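Local coordinates for adhesin LabA (Helicobacter pylori, PDB 6GMM), which probably binds LacdiNAc-containing glycans of the gastric mucosa, acting as a lectin-like adhesin on the bacterial surface, at residues A[48-53]-A[260-265]; A[121-126]-A[231-236]; A[416-421]-A[439-444]. All coordinates share one frame; numbering follows the deposited sequence.

Contact 1 of 3, residues A[48-53]-A[260-265]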
loop_
_atom_site.group_PDB
_atom_site.type_symbol
_atom_site.label_atom_id
_atom_site.label_comp_id
_atom_site.label_asym_id
_atom_site.label_seq_id
_atom_site.Cartn_x
_atom_site.Cartn_y
_atom_site.Cartn_z
ATOM N N ASN A 48 -6.766 -0.390 -14.231
ATOM C CA ASN A 48 -6.762 -1.614 -13.436
ATOM C C ASN A 48 -6.606 -1.344 -11.935
ATOM O O ASN A 48 -7.102 -2.134 -11.133
ATOM C CB ASN A 48 -5.720 -2.598 -13.940
ATOM C CG ASN A 48 -6.303 -3.582 -14.924
ATOM O OD1 ASN A 48 -6.673 -4.705 -14.560
ATOM N ND2 ASN A 48 -6.435 -3.171 -16.183
ATOM N N LEU A 49 -5.959 -0.223 -11.550
ATOM C CA LEU A 49 -5.797 0.118 -10.130
ATOM C C LEU A 49 -7.005 0.854 -9.533
ATOM O O LEU A 49 -7.492 0.475 -8.480
ATOM C CB LEU A 49 -4.500 0.916 -9.902
ATOM C CG LEU A 49 -3.204 0.104 -9.849
ATOM C CD1 LEU A 49 -1.982 0.989 -10.149
ATOM C CD2 LEU A 49 -3.026 -0.617 -8.511
ATOM N N ILE A 50 -7.509 1.877 -10.213
ATOM C CA ILE A 50 -8.573 2.717 -9.682
ATOM C C ILE A 50 -10.003 2.390 -10.223
ATOM O O ILE A 50 -10.962 2.974 -9.734
ATOM C CB ILE A 50 -8.177 4.212 -9.897
ATOM C CG1 ILE A 50 -8.097 4.573 -11.400
ATOM C CG2 ILE A 50 -6.864 4.541 -9.153
ATOM C CD1 ILE A 50 -8.426 5.998 -11.785
ATOM N N ASN A 51 -10.168 1.497 -11.206
ATOM C CA ASN A 51 -11.542 1.186 -11.632
ATOM C C ASN A 51 -11.968 -0.213 -11.230
ATOM O O ASN A 51 -13.171 -0.484 -11.172
ATOM C CB ASN A 51 -11.767 1.397 -13.129
ATOM C CG ASN A 51 -11.668 2.820 -13.618
ATOM O OD1 ASN A 51 -11.391 3.057 -14.785
ATOM N ND2 ASN A 51 -11.955 3.797 -12.777
ATOM N N ASP A 52 -10.995 -1.101 -10.970
ATOM C CA ASP A 52 -11.241 -2.484 -10.566
ATOM C C ASP A 52 -11.256 -2.673 -9.071
ATOM O O ASP A 52 -10.624 -1.908 -8.336
ATOM C CB ASP A 52 -10.210 -3.443 -11.171
ATOM C CG ASP A 52 -10.420 -3.717 -12.636
ATOM O OD1 ASP A 52 -11.601 -3.746 -13.075
ATOM O OD2 ASP A 52 -9.410 -3.902 -13.351
ATOM N N LYS A 53 -11.950 -3.730 -8.633
ATOM C CA LYS A 53 -12.062 -4.085 -7.233
ATOM C C LYS A 53 -11.262 -5.367 -6.958
ATOM O O LYS A 53 -10.308 -5.345 -6.176
ATOM C CB LYS A 53 -13.544 -4.266 -6.830
ATOM C CG LYS A 53 -14.408 -3.010 -6.935
ATOM C CD LYS A 53 -15.732 -3.215 -6.196
ATOM C CE LYS A 53 -16.741 -2.115 -6.428
ATOM N NZ LYS A 53 -17.825 -2.137 -5.413
ATOM N N LYS A 260 -5.250 9.632 -6.317
ATOM C CA LYS A 260 -5.722 10.925 -6.858
ATOM C C LYS A 260 -4.897 11.252 -8.107
ATOM O O LYS A 260 -5.444 11.744 -9.099
ATOM C CB LYS A 260 -5.489 12.072 -5.854
ATOM C CG LYS A 260 -6.349 12.063 -4.602
ATOM C CD LYS A 260 -5.959 13.251 -3.716
ATOM C CE LYS A 260 -6.836 13.379 -2.492
ATOM N NZ LYS A 260 -6.331 14.437 -1.567
ATOM N N ILE A 261 -3.558 11.021 -8.028
ATOM C CA ILE A 261 -2.619 11.275 -9.109
ATOM C C ILE A 261 -3.006 10.415 -10.319
ATOM O O ILE A 261 -3.273 10.964 -11.383
ATOM C CB ILE A 261 -1.133 11.098 -8.692
ATOM C CG1 ILE A 261 -0.764 11.950 -7.446
ATOM C CG2 ILE A 261 -0.204 11.409 -9.865
ATOM C CD1 ILE A 261 0.523 11.501 -6.682
ATOM N N VAL A 262 -3.117 9.088 -10.125
ATOM C CA VAL A 262 -3.516 8.131 -11.161
ATOM C C VAL A 262 -4.824 8.585 -11.775
ATOM O O VAL A 262 -4.912 8.644 -12.988
ATOM C CB VAL A 262 -3.658 6.714 -10.568
ATOM C CG1 VAL A 262 -4.084 5.718 -11.629
ATOM C CG2 VAL A 262 -2.374 6.263 -9.896
ATOM N N ALA A 263 -5.812 8.968 -10.928
ATOM C CA ALA A 263 -7.157 9.423 -11.294
ATOM C C ALA A 263 -7.132 10.651 -12.148
ATOM O O ALA A 263 -7.898 10.737 -13.108
ATOM C CB ALA A 263 -8.002 9.662 -10.043
ATOM N N ALA A 264 -6.213 11.579 -11.844
ATOM C CA ALA A 264 -6.025 12.799 -12.633
ATOM C C ALA A 264 -5.410 12.528 -14.018
ATOM O O ALA A 264 -5.547 13.374 -14.909
ATOM C CB ALA A 264 -5.173 13.796 -11.867
ATOM N N ASN A 265 -4.759 11.351 -14.205
ATOM C CA ASN A 265 -4.106 10.965 -15.472
ATOM C C ASN A 265 -4.804 9.815 -16.215
ATOM O O ASN A 265 -4.233 9.278 -17.163
ATOM C CB ASN A 265 -2.627 10.606 -15.220
ATOM C CG ASN A 265 -1.781 11.781 -14.836
ATOM O OD1 ASN A 265 -1.538 12.671 -15.645
ATOM N ND2 ASN A 265 -1.300 11.813 -13.600
#
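Ile50 packs against Val262 and Ala263 through its two separate branches, and no hydrogen bond joins the segments 48-53 and 260-265. The closest approach is made by the end of the longer branch: Ile50 CD1 lies 3.7 Å from Ala263 CA, so the methyl leans on the helix backbone itself. It is slightly farther from the Ala263 methyl, with Ile50 CD1 to Ala263 CB at 4.1 Å. The short branch faces the valine, Ile50 CG2 meeting Val262 CG1 at 3.9 Å. A chi1 of 65° carries CD1 of Ile50 toward Ala263 while CG2 stays with the valine; the split is not complete, since Ile50 CG1 is still 4.2 Å from Val262 CG1. The isoleucine and valine side chains run antiparallel past one another. Ile50 and Val262 are both buried, whereas Ala263 is exposed, so the contact has a covered valine side and a solvent side at the alanine. The closest approach nevertheless falls on the exposed side, at the Ala263 backbone carbon, so burial and tightness do not coincide here. The contact joins the last turns of helix 32-50 and helix 239-264. On the inner side Leu49 and Val262 both touch Ile300 of helix 287-311, while the backbone of Ile50 is hydrogen-bonded to Ser156 and its side chain also touches Ala266.

Contact 2 of 3, residues A[121-126]-A[231-236]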
loop_
_atom_site.group_PDB
_atom_site.type_symbol
_atom_site.label_atom_id
_atom_site.label_comp_id
_atom_site.label_asym_id
_atom_site.label_seq_id
_atom_site.Cartn_x
_atom_site.Cartn_y
_atom_site.Cartn_z
ATOM N N GLY A 121 -11.016 4.407 32.352
ATOM C CA GLY A 121 -9.648 4.769 32.008
ATOM C C GLY A 121 -8.746 3.576 31.759
ATOM O O GLY A 121 -9.184 2.432 31.894
ATOM N N PRO A 122 -7.469 3.799 31.393
ATOM C CA PRO A 122 -6.563 2.653 31.155
ATOM C C PRO A 122 -6.455 1.711 32.357
ATOM O O PRO A 122 -6.461 2.178 33.492
ATOM C CB PRO A 122 -5.231 3.316 30.826
ATOM C CG PRO A 122 -5.593 4.687 30.378
ATOM C CD PRO A 122 -6.770 5.083 31.188
ATOM N N TYR A 123 -6.428 0.377 32.090
ATOM C CA TYR A 123 -6.348 -0.695 33.099
ATOM C C TYR A 123 -7.618 -0.734 33.960
ATOM O O TYR A 123 -7.678 -1.419 34.993
ATOM C CB TYR A 123 -5.032 -0.629 33.922
ATOM C CG TYR A 123 -3.794 -0.887 33.083
ATOM C CD1 TYR A 123 -3.347 0.050 32.152
ATOM C CD2 TYR A 123 -3.045 -2.052 33.244
ATOM C CE1 TYR A 123 -2.211 -0.180 31.382
ATOM C CE2 TYR A 123 -1.909 -2.295 32.472
ATOM C CZ TYR A 123 -1.485 -1.347 31.556
ATOM O OH TYR A 123 -0.365 -1.581 30.784
ATOM N N SER A 124 -8.662 -0.030 33.483
ATOM C CA SER A 124 -9.970 0.011 34.132
ATOM C C SER A 124 -11.041 -0.150 33.044
ATOM O O SER A 124 -10.715 -0.643 31.974
ATOM C CB SER A 124 -10.137 1.313 34.907
ATOM O OG SER A 124 -11.339 1.233 35.638
ATOM N N ILE A 125 -12.285 0.241 33.299
ATOM C CA ILE A 125 -13.354 0.091 32.325
ATOM C C ILE A 125 -13.262 1.106 31.183
ATOM O O ILE A 125 -12.622 2.161 31.301
ATOM C CB ILE A 125 -14.753 0.106 33.001
ATOM C CG1 ILE A 125 -15.128 1.512 33.566
ATOM C CG2 ILE A 125 -14.866 -1.001 34.075
ATOM C CD1 ILE A 125 -16.675 1.773 33.729
ATOM N N LEU A 126 -13.945 0.783 30.083
ATOM C CA LEU A 126 -13.998 1.673 28.944
ATOM C C LEU A 126 -15.103 2.688 29.165
ATOM O O LEU A 126 -16.225 2.310 29.369
ATOM C CB LEU A 126 -14.224 0.875 27.640
ATOM C CG LEU A 126 -14.023 1.634 26.336
ATOM C CD1 LEU A 126 -12.570 2.015 26.157
ATOM C CD2 LEU A 126 -14.482 0.799 25.140
ATOM N N ASP A 231 0.906 -8.443 31.051
ATOM C CA ASP A 231 0.123 -7.206 31.038
ATOM C C ASP A 231 -1.315 -7.518 30.642
ATOM O O ASP A 231 -1.549 -8.055 29.555
ATOM C CB ASP A 231 0.729 -6.149 30.112
ATOM C CG ASP A 231 0.122 -4.785 30.367
ATOM O OD1 ASP A 231 0.632 -4.068 31.255
ATOM O OD2 ASP A 231 -0.910 -4.467 29.735
ATOM N N GLY A 232 -2.256 -7.184 31.531
ATOM C CA GLY A 232 -3.674 -7.478 31.355
ATOM C C GLY A 232 -4.538 -6.454 30.651
ATOM O O GLY A 232 -5.732 -6.698 30.480
ATOM N N SER A 233 -3.967 -5.317 30.223
ATOM C CA SER A 233 -4.728 -4.275 29.522
ATOM C C SER A 233 -4.839 -4.579 28.027
ATOM O O SER A 233 -4.061 -5.395 27.535
ATOM C CB SER A 233 -4.071 -2.918 29.732
ATOM O OG SER A 233 -2.885 -2.781 28.966
ATOM N N ALA A 234 -5.782 -3.916 27.305
ATOM C CA ALA A 234 -5.984 -4.081 25.848
ATOM C C ALA A 234 -4.746 -3.706 25.031
ATOM O O ALA A 234 -4.344 -4.453 24.118
ATOM C CB ALA A 234 -7.184 -3.264 25.368
ATOM N N CYS A 235 -4.130 -2.553 25.350
ATOM C CA CYS A 235 -2.945 -2.108 24.612
ATOM C C CYS A 235 -1.668 -2.911 24.985
ATOM O O CYS A 235 -0.675 -2.870 24.259
ATOM C CB CYS A 235 -2.746 -0.600 24.736
ATOM S SG CYS A 235 -1.876 -0.085 26.240
ATOM N N GLY A 236 -1.728 -3.663 26.077
ATOM C CA GLY A 236 -0.648 -4.551 26.494
ATOM C C GLY A 236 -0.752 -5.884 25.781
ATOM O O GLY A 236 0.135 -6.249 25.017
#
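Tyr123 is gripped by Asp231 at its hydroxyl and by Ser233 over one ring face. The hydroxyl donates to the carboxylate, Tyr123 OH to Asp231 OD1 at 2.7 Å, meeting the oxygen on its syn side. That oxygen lies at the ring edge, close to the ring plane, and the ring and carboxylate planes stand 89° apart. Ser233 CB sits 3.5 Å from the centroid of the Tyr123 ring and 10° off its normal, the geometry of a CH-pi contact; Ser233 OG lies over the same face, 3.3 Å from Tyr123 CZ. A second shell orients both partners. Asp231 OD2 accepts from Ser233 OG at 2.7 Å, nearly along the C-O axis, and from Ser233 N at 3.2 Å, from above the carboxylate plane. The latter bond closes an Asx turn, and together the two donors restrain the rotation of the carboxylate. With a chi1 of 74°, Ser233 OG can also serve as N-cap of the short helix, accepting a weak bond from Gly236 N (3.2 Å). On the tyrosine side, a type II turn from Gly121 to Ser124 is closed by Ser124 N to Gly121 O at 3.0 Å. Backbone bonds of Tyr123 to Cys206 and of Gly232 to Ile209 bring both segments to the chain leaving helix 188-205, and the Cys206-Cys235 disulfide pins helix 234-237 there, beside the loop between strand 111-113 and helix 128-145.

Contact 3 of 3, residues A[416-421]-A[439-444]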
loop_
_atom_site.group_PDB
_atom_site.type_symbol
_atom_site.label_atom_id
_atom_site.label_comp_id
_atom_site.label_asym_id
_atom_site.label_seq_id
_atom_site.Cartn_x
_atom_site.Cartn_y
_atom_site.Cartn_z
ATOM N N GLN A 416 39.536 -0.087 -24.540
ATOM C CA GLN A 416 39.143 1.203 -25.138
ATOM C C GLN A 416 37.816 1.158 -25.939
ATOM O O GLN A 416 37.031 2.123 -25.880
ATOM C CB GLN A 416 40.286 1.821 -25.976
ATOM C CG GLN A 416 40.699 1.045 -27.232
ATOM C CD GLN A 416 41.962 1.565 -27.885
ATOM O OE1 GLN A 416 42.504 2.624 -27.528
ATOM N NE2 GLN A 416 42.454 0.828 -28.878
ATOM N N ASN A 417 37.534 0.012 -26.601
ATOM C CA ASN A 417 36.345 -0.184 -27.428
ATOM C C ASN A 417 35.062 -0.609 -26.666
ATOM O O ASN A 417 34.034 -0.836 -27.317
ATOM C CB ASN A 417 36.651 -1.157 -28.568
ATOM C CG ASN A 417 37.619 -0.603 -29.592
ATOM O OD1 ASN A 417 37.568 0.592 -29.974
ATOM N ND2 ASN A 417 38.510 -1.475 -30.073
ATOM N N VAL A 418 35.097 -0.655 -25.306
ATOM C CA VAL A 418 33.928 -0.980 -24.449
ATOM C C VAL A 418 32.753 -0.027 -24.741
ATOM O O VAL A 418 31.589 -0.394 -24.615
ATOM C CB VAL A 418 34.267 -1.065 -22.929
ATOM C CG1 VAL A 418 34.566 0.305 -22.325
ATOM C CG2 VAL A 418 33.153 -1.762 -22.153
ATOM N N VAL A 419 33.098 1.207 -25.117
ATOM C CA VAL A 419 32.198 2.274 -25.520
ATOM C C VAL A 419 32.753 2.853 -26.808
ATOM O O VAL A 419 33.962 2.771 -27.087
ATOM C CB VAL A 419 31.970 3.364 -24.435
ATOM C CG1 VAL A 419 31.346 2.780 -23.182
ATOM C CG2 VAL A 419 33.256 4.113 -24.090
ATOM N N SER A 420 31.854 3.389 -27.616
ATOM C CA SER A 420 32.184 4.065 -28.862
ATOM C C SER A 420 31.068 5.044 -29.173
ATOM O O SER A 420 29.940 4.887 -28.675
ATOM C CB SER A 420 32.410 3.079 -30.012
ATOM O OG SER A 420 31.279 2.279 -30.314
ATOM N N LYS A 421 31.410 6.086 -29.929
ATOM C CA LYS A 421 30.457 7.080 -30.403
ATOM C C LYS A 421 30.620 7.262 -31.919
ATOM O O LYS A 421 31.728 7.152 -32.463
ATOM C CB LYS A 421 30.468 8.392 -29.593
ATOM C CG LYS A 421 31.800 9.121 -29.524
ATOM C CD LYS A 421 31.655 10.346 -28.621
ATOM C CE LYS A 421 31.997 11.646 -29.308
ATOM N NZ LYS A 421 31.765 12.815 -28.418
ATOM N N SER A 439 28.730 -5.139 -25.219
ATOM C CA SER A 439 28.168 -5.990 -24.160
ATOM C C SER A 439 29.163 -7.011 -23.619
ATOM O O SER A 439 29.131 -7.322 -22.427
ATOM C CB SER A 439 26.936 -6.718 -24.684
ATOM O OG SER A 439 25.887 -5.803 -24.950
ATOM N N ASN A 440 30.044 -7.526 -24.501
ATOM C CA ASN A 440 31.059 -8.522 -24.179
ATOM C C ASN A 440 32.194 -7.945 -23.357
ATOM O O ASN A 440 32.585 -8.562 -22.365
ATOM C CB ASN A 440 31.547 -9.225 -25.441
ATOM C CG ASN A 440 30.402 -9.836 -26.217
ATOM O OD1 ASN A 440 29.587 -10.593 -25.674
ATOM N ND2 ASN A 440 30.259 -9.450 -27.478
ATOM N N ILE A 441 32.692 -6.740 -23.723
ATOM C CA ILE A 441 33.730 -6.096 -22.919
ATOM C C ILE A 441 33.112 -5.694 -21.560
ATOM O O ILE A 441 33.769 -5.863 -20.529
ATOM C CB ILE A 441 34.508 -4.959 -23.658
ATOM C CG1 ILE A 441 34.992 -5.426 -25.065
ATOM C CG2 ILE A 441 35.707 -4.476 -22.816
ATOM C CD1 ILE A 441 35.323 -4.297 -26.064
ATOM N N HIS A 442 31.811 -5.278 -21.556
ATOM C CA HIS A 442 31.067 -4.904 -20.342
ATOM C C HIS A 442 30.969 -6.099 -19.389
ATOM O O HIS A 442 31.396 -5.974 -18.249
ATOM C CB HIS A 442 29.664 -4.376 -20.701
ATOM C CG HIS A 442 28.900 -3.749 -19.567
ATOM N ND1 HIS A 442 27.590 -3.325 -19.738
ATOM C CD2 HIS A 442 29.278 -3.493 -18.291
ATOM C CE1 HIS A 442 27.224 -2.814 -18.573
ATOM N NE2 HIS A 442 28.192 -2.923 -17.661
ATOM N N SER A 443 30.484 -7.261 -19.887
ATOM C CA SER A 443 30.402 -8.528 -19.156
ATOM C C SER A 443 31.753 -8.882 -18.551
ATOM O O SER A 443 31.831 -9.202 -17.366
ATOM C CB SER A 443 29.958 -9.655 -20.085
ATOM O OG SER A 443 28.569 -9.564 -20.358
ATOM N N GLN A 444 32.815 -8.774 -19.354
ATOM C CA GLN A 444 34.191 -9.017 -18.941
ATOM C C GLN A 444 34.589 -8.140 -17.767
ATOM O O GLN A 444 35.115 -8.668 -16.799
ATOM C CB GLN A 444 35.150 -8.815 -20.108
ATOM C CG GLN A 444 35.377 -10.085 -20.900
ATOM C CD GLN A 444 36.427 -9.910 -21.965
ATOM O OE1 GLN A 444 36.423 -8.935 -22.727
ATOM N NE2 GLN A 444 37.311 -10.888 -22.083
#
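The peptide group linking Asn417 and Val418 presents one flat face to Ile441, whose terminal methyl lies above it: Ile441 CD1 is 3.7 Å from both Asn417 C and Val418 N, almost directly over the C-N bond. This is the place where helix 439-452 packs back on the entrance of a beta hairpin, formed by the antiparallel strands 419-423 and 433-437. Beside the peptide, the beta-branched side chains interlock. Ile441 CG2 meets Val418 CB at 3.7 Å, and Val418 CG2 lies 3.8 Å from Ile441 CB; the two side chains cross obliquely. The isoleucine methyl CG2 is set opposite its own backbone N, and a chi1 of -49° places CG1 opposite the carbonyl carbon, alongside the backbone N, which sends CD1 over the peptide while CG2 stays with the valine. Val418 CG2 also reaches the helix backbone, 3.8 Å from His442 N. No hydrogen bond links the two segments; methyl groups make the contact, partly with each other and partly with backbone.

Val418 is buried and has further neighbours in Leu16 of helix 4-28 and Ile406 of helix 388-408. His442 extends the same cover, touching Asn13, Leu16 and Ile437. Backbone bonding between Val418 and Asp438 carries the hairpin pairing up to the helix start, where Asp438 OD1 also accepts from Ile441 N. In the first turn of the helix, Ser439 O takes two bonds from Ser443, one turn on: from Ser443 N at 2.9 Å and Ser443 OG at 3.1 Å, the two donors arriving from opposite faces of the carbonyl plane.

How the contacts relate
From the N terminus, contact 1 opens first, at the end of helix 32-50, and closes after 206 intervening residues at the end of helix 239-264. Contact 2 opens and closes within that span: residues 121-126 return to 231-236, just before helix 239-264 leads back towards contact 1. The two are nested, with centres about 41 Å apart. Contact 3 follows in series, closing a loop of 17 residues. Contact 1 joins two long helices, contact 2 the loop before helix 128-145 with the start of helix 234-237, which carries Cys235 of a disulfide, and contact 3 a hairpin and the C-terminal helix. Contacts 2 and 3 lie on opposite sides of the chain's centre, their centres about 67 Å apart.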